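PDB 5J3U: protein Kinase A, which probably acts as a regulatory subunit of cAMP-dependent protein kinase, binding cAMP in two cyclic nucleotide-binding domains and thereby controlling the catalytic subunit. Local coordinates for residues 59-63 with 64-68; 112-115 with 116-120. All blocks are in the same frame, centred on the assembly; numbering follows the deposited sequence.

How the contacts relate
Contact 1 and contact 2 are two turning points in the same cyclic nucleotide-binding domain, one after the other in the chain with other strands and a helix between, their centres about 17 Å apart. They share a sheet: strands 57-61 and 109-115 are antiparallel neighbours, joined by Ile60 N to Trp112 O (3.0 Å), probably a hydrogen bond. A second probable hydrogen bond, Gln62 OE1 to Trp112 NE1 (2.7 Å), ties the two by side chains. Both are partly buried, each mixing two buried residues with more open ones. Their chemistry differs with place: contact 1 leads from one sheet to the other through apolar contacts, with no hydrogen bond between its segments, whereas contact 2 converts strand to helix and starts a helical hydrogen-bond pattern.

Contact 1 (59-63 with 64-68); sequences YIVQS and GELNC. With CMP (adenosine-3',5'-cyclic-monophosphate), chain C.
Val61 lays a methyl group against a carbonyl oxygen that has no polar partner in the model: its CG1 lies 3.5 Å from Gly64 O, which this local contact buries. The setting is a classic beta bulge, in which Gln62 and Ser63 together face Asp110, within the beta-barrel of a cyclic nucleotide-binding domain. At Gln62 the chain turns a corner, leaving the sheet of strand 57-61 for the sheet of strand 66-72. Gly64 takes it onward with a positive phi of 106°, a backbone conformation in which a beta carbon would collide with the carbonyl oxygen of Ser63, so that glycine is suited to it.

Across the corner the two branches of Val61 divide the work. With CG1 anti to the backbone N (chi1 179°), that methyl is turned to Gly64 O, while CG2 reaches Leu66 CD1 at 3.8 Å. The valine and leucine side chains run past each other in opposite directions, and Phe88 packs on both, so the corner is lined by apolar groups from both sheets. Two residues beyond Leu66, the strand enters the cAMP pocket. There Cys68 meets the nucleotide at the junction of base and sugar: SG is 3.6 Å from C8 of the adenine and 3.7 Å from C1' of the ribose.

Contact 2 (112-115 with 116-120); sequences WELG and RDTFN
Gly115 and Arg116 form the junction between strand 109-115 and helix 116-138, and with Leu114 they have the most surface buried by this local contact. The axes of the two short segments come within 5.5 Å and their directions differ by 72°, a sharp change of course made without an intervening loop.

Gly115 occupies the N-cap position. It has no side chain to cap the helix, but its carbonyl opens the helical pattern: Phe119 N donates to Gly115 O at 3.0 Å with an almost straight N-H...O angle of 170°. The following residue repeats the i to i+4 spacing, Asn120 N to Arg116 O at 2.8 Å. Phe119 CB also rests 3.5 Å from Gly115 O, packing beside the acceptor.

Leu114 fills the inner side of the bend. Its CG is anti to the backbone N (chi1 -178°), which carries the fork forward to the first helical turn. Leu114 CD1 meets Thr118 CG2 at 3.7 Å; Leu114 CD2 touches Phe119 CB at 4.0 Å and lies at the ring edge, near the ring plane, 4.1 Å from Phe119 CD1. Leucine and phenylalanine side chains cross at about a right angle. Val33 and Ala36 of helix 27-36 also pack on Leu114.

Arg116 turns the other way, with only its CB against Gly115 C. Its guanidinium group forms a salt bridge with Glu56 through NE, and NH2 donates to the carbonyls of Gly55 and Ala92. Since Ala92 N is itself hydrogen-bonded to cAMP, the chemistry implies a division: apolar contacts and a backbone bond fix the strand-to-helix turn, while Arg116, its side chain about 7 Å from the bound cAMP, ties the helix start to the nucleotide-binding segment, consistent with a second-shell role.

Contact 1 (59-63 with 64-68)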
loop_
_atom_site.group_PDB
_atom_site.type_symbol
_atom_site.label_atom_id
_atom_site.label_comp_id
_atom_site.label_asym_id
_atom_site.label_seq_id
_atom_site.Cartn_x
_atom_site.Cartn_y
_atom_site.Cartn_z
ATOM N N TYR A 59 14.373 -7.372 2.458
ATOM C CA TYR A 59 14.828 -6.026 2.742
ATOM C C TYR A 59 13.753 -4.994 2.524
ATOM O O TYR A 59 12.892 -5.146 1.661
ATOM C CB TYR A 59 15.969 -5.674 1.772
ATOM C CG TYR A 59 17.127 -6.624 1.860
ATOM C CD1 TYR A 59 18.153 -6.421 2.799
ATOM C CD2 TYR A 59 17.191 -7.733 1.045
ATOM C CE1 TYR A 59 19.206 -7.284 2.893
ATOM C CE2 TYR A 59 18.262 -8.595 1.124
ATOM C CZ TYR A 59 19.253 -8.366 2.055
ATOM O OH TYR A 59 20.286 -9.244 2.133
ATOM N N ILE A 60 13.869 -3.879 3.251
ATOM C CA ILE A 60 13.125 -2.694 2.920
ATOM C C ILE A 60 14.073 -1.505 2.782
ATOM O O ILE A 60 15.077 -1.395 3.489
ATOM C CB ILE A 60 11.966 -2.478 3.921
ATOM C CG1 ILE A 60 11.073 -1.332 3.439
ATOM C CG2 ILE A 60 12.499 -2.180 5.307
ATOM C CD1 ILE A 60 9.668 -1.310 4.032
ATOM N N VAL A 61 13.781 -0.616 1.855
ATOM C CA VAL A 61 14.689 0.444 1.522
ATOM C C VAL A 61 14.368 1.672 2.346
ATOM O O VAL A 61 13.299 2.181 2.243
ATOM C CB VAL A 61 14.593 0.820 0.020
ATOM C CG1 VAL A 61 15.541 1.950 -0.342
ATOM C CG2 VAL A 61 14.890 -0.379 -0.844
ATOM N N GLN A 62 15.319 2.138 3.140
ATOM C CA GLN A 62 15.175 3.474 3.749
ATOM C C GLN A 62 15.598 4.565 2.729
ATOM O O GLN A 62 14.892 5.566 2.504
ATOM C CB GLN A 62 15.926 3.558 5.072
ATOM C CG GLN A 62 15.785 4.939 5.702
ATOM C CD GLN A 62 16.429 5.042 7.041
ATOM O OE1 GLN A 62 16.646 4.045 7.722
ATOM N NE2 GLN A 62 16.761 6.266 7.429
ATOM N N SER A 63 16.747 4.380 2.099
ATOM C CA SER A 63 17.146 5.305 1.032
ATOM C C SER A 63 17.984 4.574 0.004
ATOM O O SER A 63 18.588 3.555 0.310
ATOM C CB SER A 63 17.931 6.478 1.608
ATOM O OG SER A 63 19.134 6.002 2.201
ATOM N N GLY A 64 17.999 5.132 -1.196
ATOM C CA GLY A 64 18.717 4.568 -2.334
ATOM C C GLY A 64 17.779 3.942 -3.336
ATOM O O GLY A 64 16.562 3.849 -3.100
ATOM N N GLU A 65 18.359 3.516 -4.467
ATOM C CA GLU A 65 17.615 2.869 -5.579
ATOM C C GLU A 65 18.319 1.591 -5.988
ATOM O O GLU A 65 19.563 1.523 -5.907
ATOM C CB GLU A 65 17.499 3.822 -6.783
ATOM C CG GLU A 65 16.389 4.864 -6.599
ATOM C CD GLU A 65 16.051 5.657 -7.865
ATOM O OE1 GLU A 65 16.815 5.596 -8.859
ATOM O OE2 GLU A 65 15.000 6.336 -7.863
ATOM N N LEU A 66 17.547 0.555 -6.324
ATOM C CA LEU A 66 18.124 -0.715 -6.779
ATOM C C LEU A 66 17.365 -1.189 -7.999
ATOM O O LEU A 66 16.216 -0.861 -8.161
ATOM C CB LEU A 66 18.056 -1.817 -5.741
ATOM C CG LEU A 66 18.652 -1.493 -4.372
ATOM C CD1 LEU A 66 17.566 -0.943 -3.447
ATOM C CD2 LEU A 66 19.317 -2.677 -3.724
ATOM N N ASN A 67 18.035 -1.947 -8.868
ATOM C CA ASN A 67 17.400 -2.549 -10.036
ATOM C C ASN A 67 17.216 -4.002 -9.741
ATOM O O ASN A 67 18.132 -4.632 -9.248
ATOM C CB ASN A 67 18.307 -2.448 -11.272
ATOM C CG ASN A 67 18.370 -1.065 -11.841
ATOM O OD1 ASN A 67 17.600 -0.182 -11.492
ATOM N ND2 ASN A 67 19.291 -0.877 -12.747
ATOM N N CYS A 68 16.043 -4.521 -10.090
ATOM C CA CYS A 68 15.738 -5.961 -10.059
ATOM C C CYS A 68 15.795 -6.402 -11.526
ATOM O O CYS A 68 15.196 -5.717 -12.415
ATOM C CB CYS A 68 14.338 -6.216 -9.527
ATOM S SG CYS A 68 14.087 -5.520 -7.865
HETATM P P CMP C . 12.785 -12.540 -4.390
HETATM O O1P CMP C . 12.429 -13.525 -5.541
HETATM O O2P CMP C . 12.920 -13.163 -3.026
HETATM O "O5'" CMP C . 14.205 -11.951 -4.866
HETATM C "C5'" CMP C . 14.208 -11.169 -6.062
HETATM C "C4'" CMP C . 13.250 -10.012 -5.875
HETATM O "O4'" CMP C . 13.169 -9.085 -6.915
HETATM C "C3'" CMP C . 11.845 -10.488 -5.628
HETATM O "O3'" CMP C . 11.830 -11.234 -4.410
HETATM C "C2'" CMP C . 11.159 -9.156 -5.667
HETATM O "O2'" CMP C . 11.204 -8.511 -4.408
HETATM C "C1'" CMP C . 11.960 -8.365 -6.698
HETATM N N9 CMP C . 11.244 -8.214 -7.987
HETATM C C8 CMP C . 10.840 -7.008 -8.504
HETATM N N7 CMP C . 10.173 -7.211 -9.680
HETATM C C5 CMP C . 10.112 -8.505 -9.889
HETATM C C6 CMP C . 9.524 -9.350 -10.956
HETATM N N6 CMP C . 8.876 -8.797 -12.009
HETATM N N1 CMP C . 9.676 -10.666 -10.819
HETATM C C2 CMP C . 10.293 -11.274 -9.765
HETATM N N3 CMP C . 10.873 -10.565 -8.762
HETATM C C4 CMP C . 10.816 -9.198 -8.782
#

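Contact 2 (112-115 with 116-120)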
loop_
_atom_site.group_PDB
_atom_site.type_symbol
_atom_site.label_atom_id
_atom_site.label_comp_id
_atom_site.label_asym_id
_atom_site.label_seq_id
_atom_site.Cartn_x
_atom_site.Cartn_y
_atom_site.Cartn_z
ATOM N N TRP A 112 17.114 -2.154 5.580
ATOM C CA TRP A 112 16.856 -2.871 6.796
ATOM C C TRP A 112 16.502 -4.265 6.389
ATOM O O TRP A 112 15.690 -4.473 5.506
ATOM C CB TRP A 112 15.716 -2.251 7.562
ATOM C CG TRP A 112 16.028 -0.882 7.999
ATOM C CD1 TRP A 112 15.761 0.280 7.356
ATOM C CD2 TRP A 112 16.744 -0.540 9.179
ATOM N NE1 TRP A 112 16.258 1.345 8.068
ATOM C CE2 TRP A 112 16.844 0.865 9.210
ATOM C CE3 TRP A 112 17.283 -1.288 10.232
ATOM C CZ2 TRP A 112 17.450 1.544 10.264
ATOM C CZ3 TRP A 112 17.868 -0.615 11.262
ATOM C CH2 TRP A 112 17.976 0.790 11.249
ATOM N N GLU A 113 17.120 -5.205 7.033
ATOM C CA GLU A 113 17.039 -6.619 6.707
ATOM C C GLU A 113 16.203 -7.385 7.751
ATOM O O GLU A 113 16.431 -7.210 8.945
ATOM C CB GLU A 113 18.470 -7.164 6.664
ATOM C CG GLU A 113 18.561 -8.670 6.452
ATOM C CD GLU A 113 19.994 -9.196 6.397
ATOM O OE1 GLU A 113 20.877 -8.479 5.926
ATOM O OE2 GLU A 113 20.215 -10.338 6.841
ATOM N N LEU A 114 15.279 -8.249 7.307
ATOM C CA LEU A 114 14.476 -9.085 8.158
ATOM C C LEU A 114 14.697 -10.541 7.823
ATOM O O LEU A 114 14.518 -10.976 6.647
ATOM C CB LEU A 114 12.972 -8.788 7.955
ATOM C CG LEU A 114 11.986 -9.581 8.840
ATOM C CD1 LEU A 114 12.148 -9.287 10.328
ATOM C CD2 LEU A 114 10.557 -9.270 8.459
ATOM N N GLY A 115 15.012 -11.338 8.839
ATOM C CA GLY A 115 15.221 -12.774 8.639
ATOM C C GLY A 115 13.961 -13.583 8.412
ATOM O O GLY A 115 12.859 -13.204 8.812
ATOM N N ARG A 116 14.133 -14.678 7.691
ATOM C CA ARG A 116 13.051 -15.586 7.352
ATOM C C ARG A 116 12.296 -16.105 8.585
ATOM O O ARG A 116 11.063 -16.235 8.547
ATOM C CB ARG A 116 13.596 -16.768 6.539
ATOM C CG ARG A 116 12.585 -17.860 6.284
ATOM C CD ARG A 116 13.200 -19.038 5.563
ATOM N NE ARG A 116 13.430 -18.775 4.148
ATOM C CZ ARG A 116 12.523 -18.893 3.168
ATOM N NH1 ARG A 116 11.257 -19.217 3.432
ATOM N NH2 ARG A 116 12.888 -18.668 1.891
ATOM N N ASP A 117 13.020 -16.428 9.665
ATOM C CA ASP A 117 12.350 -16.983 10.836
ATOM C C ASP A 117 11.380 -15.967 11.465
ATOM O O ASP A 117 10.226 -16.300 11.795
ATOM C CB ASP A 117 13.335 -17.545 11.873
ATOM C CG ASP A 117 14.026 -18.852 11.400
ATOM O OD1 ASP A 117 13.520 -19.563 10.487
ATOM O OD2 ASP A 117 15.090 -19.163 11.978
ATOM N N THR A 118 11.810 -14.730 11.574
ATOM C CA THR A 118 10.952 -13.687 12.165
ATOM C C THR A 118 9.785 -13.389 11.215
ATOM O O THR A 118 8.656 -13.264 11.647
ATOM C CB THR A 118 11.748 -12.423 12.513
ATOM O OG1 THR A 118 12.793 -12.798 13.429
ATOM C CG2 THR A 118 10.853 -11.350 13.158
ATOM N N PHE A 119 10.090 -13.299 9.937
ATOM C CA PHE A 119 9.029 -13.145 8.946
ATOM C C PHE A 119 7.966 -14.254 9.044
ATOM O O PHE A 119 6.749 -13.980 9.086
ATOM C CB PHE A 119 9.622 -13.065 7.558
ATOM C CG PHE A 119 8.587 -12.912 6.496
ATOM C CD1 PHE A 119 8.028 -11.657 6.241
ATOM C CD2 PHE A 119 8.163 -14.007 5.775
ATOM C CE1 PHE A 119 7.066 -11.498 5.233
ATOM C CE2 PHE A 119 7.176 -13.860 4.784
ATOM C CZ PHE A 119 6.655 -12.614 4.528
ATOM N N ASN A 120 8.419 -15.496 9.110
ATOM C CA ASN A 120 7.514 -16.632 9.276
ATOM C C ASN A 120 6.717 -16.589 10.518
ATOM O O ASN A 120 5.526 -16.837 10.476
ATOM C CB ASN A 120 8.241 -18.000 9.189
ATOM C CG ASN A 120 8.633 -18.347 7.771
ATOM O OD1 ASN A 120 8.200 -17.690 6.811
ATOM N ND2 ASN A 120 9.483 -19.347 7.627
#